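Local coordinates for protein ALKF (Bacillus cereus, PDB 3ZBO) that is of uncertain function but is related to the HEAT-like repeat DNA glycosylases AlkC and AlkD and has affinity for branched DNA structures, at residues 199-205 against 216-220. Numbering follows the deposited sequence.
Sequences AKEVGIV and LLNAS
Val205 and Leu217 form an antiparallel hydrogen-bonded pair at the base of a beta hairpin, strands 204-207 and 215-218, inserted between two helices of the HEAT-like helical fold. Two backbone bonds join them: Leu217 N reaches Val205 O at a short 2.6 Å, and Val205 N donates to Leu217 O at 3.0 Å. Leu217 O also receives a CA-H...O contact from Ile204.

Two waters bridge the backbones where the hairpin meets its flanking helices. Gly203, leaving helix 192-202 with positive phi, offers its carbonyl oxygen to both. One water spans Gly203 O and Ala219 N, lying 2.7 Å from Gly203 O, with a weak reach to Leu217 O. The other accepts from Ser220 N and lies 2.8 Å from Ala199 O, tying the last turn of one helix to the first turn of helix 219-228. The N-H groups of Ala219 and Ser220 are thus met by water, while Asn218, at the N-cap position, caps Glu221 N through OD1.

Apolar packing follows the two faces of the hairpin. Val205 and Leu217 share one, CB beside CB, and both also touch Asn178 of helix 171-187. On the other, the side chain of Ile204 slants across its neighbours: CG2, anti to the backbone N, meets Leu216 CB at 4.0 Å, whereas CG1, beside that N, carries CD1 to Asn218. Between the helices, Ala199 CB faces Ala219 CB at 4.0 Å. CD1 of Ile204 rests 3.7 Å from Asn218 CB, against the capping amide.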
loop_
_atom_site.group_PDB
_atom_site.type_symbol
_atom_site.label_atom_id
_atom_site.label_comp_id
_atom_site.label_asym_id
_atom_site.label_seq_id
_atom_site.Cartn_x
_atom_site.Cartn_y
_atom_site.Cartn_z
ATOM N N ALA A 199 -17.768 -10.301 1.972
ATOM C CA ALA A 199 -16.816 -11.181 1.211
ATOM C C ALA A 199 -17.526 -12.319 0.520
ATOM O O ALA A 199 -17.210 -12.609 -0.639
ATOM C CB ALA A 199 -15.673 -11.675 2.088
ATOM N N LYS A 200 -18.478 -12.962 1.214
ATOM C CA LYS A 200 -19.255 -14.018 0.584
ATOM C C LYS A 200 -20.047 -13.489 -0.601
ATOM O O LYS A 200 -20.091 -14.172 -1.667
ATOM C CB LYS A 200 -20.198 -14.561 1.646
ATOM C CG LYS A 200 -21.004 -15.723 1.115
ATOM C CD LYS A 200 -21.894 -16.297 2.219
ATOM C CE LYS A 200 -22.504 -17.645 1.818
ATOM N NZ LYS A 200 -23.689 -17.821 2.721
ATOM N N GLU A 201 -20.640 -12.309 -0.457
ATOM C CA GLU A 201 -21.439 -11.696 -1.570
ATOM C C GLU A 201 -20.547 -11.373 -2.766
ATOM O O GLU A 201 -20.978 -11.586 -3.911
ATOM C CB GLU A 201 -22.204 -10.454 -1.104
ATOM C CG GLU A 201 -23.278 -10.889 -0.152
ATOM C CD GLU A 201 -24.243 -9.832 0.288
ATOM O OE1 GLU A 201 -24.657 -9.031 -0.550
ATOM O OE2 GLU A 201 -24.645 -9.889 1.477
ATOM N N VAL A 202 -19.319 -10.856 -2.479
ATOM C CA VAL A 202 -18.410 -10.462 -3.542
ATOM C C VAL A 202 -17.871 -11.677 -4.293
ATOM O O VAL A 202 -17.761 -11.674 -5.531
ATOM C CB VAL A 202 -17.299 -9.594 -2.897
ATOM C CG1 VAL A 202 -16.148 -9.448 -3.842
ATOM C CG2 VAL A 202 -17.848 -8.214 -2.657
ATOM N N GLY A 203 -17.487 -12.710 -3.579
ATOM C CA GLY A 203 -16.991 -13.892 -4.215
ATOM C C GLY A 203 -15.591 -13.676 -4.783
ATOM O O GLY A 203 -14.861 -12.820 -4.318
ATOM N N ILE A 204 -15.252 -14.404 -5.831
ATOM C CA ILE A 204 -13.954 -14.280 -6.437
ATOM C C ILE A 204 -13.831 -12.931 -7.198
ATOM O O ILE A 204 -14.745 -12.522 -7.918
ATOM C CB ILE A 204 -13.723 -15.378 -7.509
ATOM C CG1 ILE A 204 -13.761 -16.783 -6.832
ATOM C CG2 ILE A 204 -12.387 -15.194 -8.259
ATOM C CD1 ILE A 204 -12.622 -16.939 -5.803
ATOM N N VAL A 205 -12.685 -12.274 -6.995
ATOM C CA VAL A 205 -12.402 -10.994 -7.664
ATOM C C VAL A 205 -11.228 -11.235 -8.585
ATOM O O VAL A 205 -10.163 -11.779 -8.159
ATOM C CB VAL A 205 -11.976 -9.939 -6.572
ATOM C CG1 VAL A 205 -11.392 -8.670 -7.252
ATOM C CG2 VAL A 205 -13.263 -9.587 -5.757
ATOM N N LEU A 216 -6.832 -14.471 -9.303
ATOM C CA LEU A 216 -8.186 -14.714 -8.775
ATOM C C LEU A 216 -8.216 -14.593 -7.245
ATOM O O LEU A 216 -7.764 -15.592 -6.519
ATOM C CB LEU A 216 -8.640 -16.124 -9.205
ATOM C CG LEU A 216 -8.723 -16.305 -10.732
ATOM C CD1 LEU A 216 -9.436 -17.653 -11.031
ATOM C CD2 LEU A 216 -9.552 -15.221 -11.372
ATOM N N LEU A 217 -8.626 -13.405 -6.765
ATOM C CA LEU A 217 -8.568 -13.205 -5.289
ATOM C C LEU A 217 -9.808 -13.854 -4.656
ATOM O O LEU A 217 -10.901 -13.802 -5.188
ATOM C CB LEU A 217 -8.601 -11.724 -5.043
ATOM C CG LEU A 217 -7.327 -11.021 -5.614
ATOM C CD1 LEU A 217 -7.361 -9.542 -5.337
ATOM C CD2 LEU A 217 -5.999 -11.599 -5.105
ATOM N N ASN A 218 -9.670 -14.317 -3.425
ATOM C CA ASN A 218 -10.789 -14.907 -2.703
ATOM C C ASN A 218 -10.712 -14.482 -1.246
ATOM O O ASN A 218 -10.069 -15.119 -0.365
ATOM C CB ASN A 218 -10.573 -16.420 -2.771
ATOM C CG ASN A 218 -11.724 -17.218 -2.142
ATOM O OD1 ASN A 218 -12.547 -16.719 -1.381
ATOM N ND2 ASN A 218 -11.754 -18.535 -2.488
ATOM N N ALA A 219 -11.420 -13.368 -1.023
ATOM C CA ALA A 219 -11.351 -12.710 0.324
ATOM C C ALA A 219 -11.992 -13.658 1.337
ATOM O O ALA A 219 -11.511 -13.715 2.472
ATOM C CB ALA A 219 -12.112 -11.367 0.313
ATOM N N SER A 220 -13.049 -14.359 0.963
ATOM C CA SER A 220 -13.673 -15.255 1.945
ATOM C C SER A 220 -12.643 -16.258 2.440
ATOM O O SER A 220 -12.578 -16.562 3.690
ATOM C CB SER A 220 -14.897 -15.990 1.362
ATOM O OG SER A 220 -15.974 -15.087 1.147
HETATM O O HOH W 1 -14.693 -13.526 -1.303
HETATM O O HOH W 2 -12.581 -11.871 -3.109
#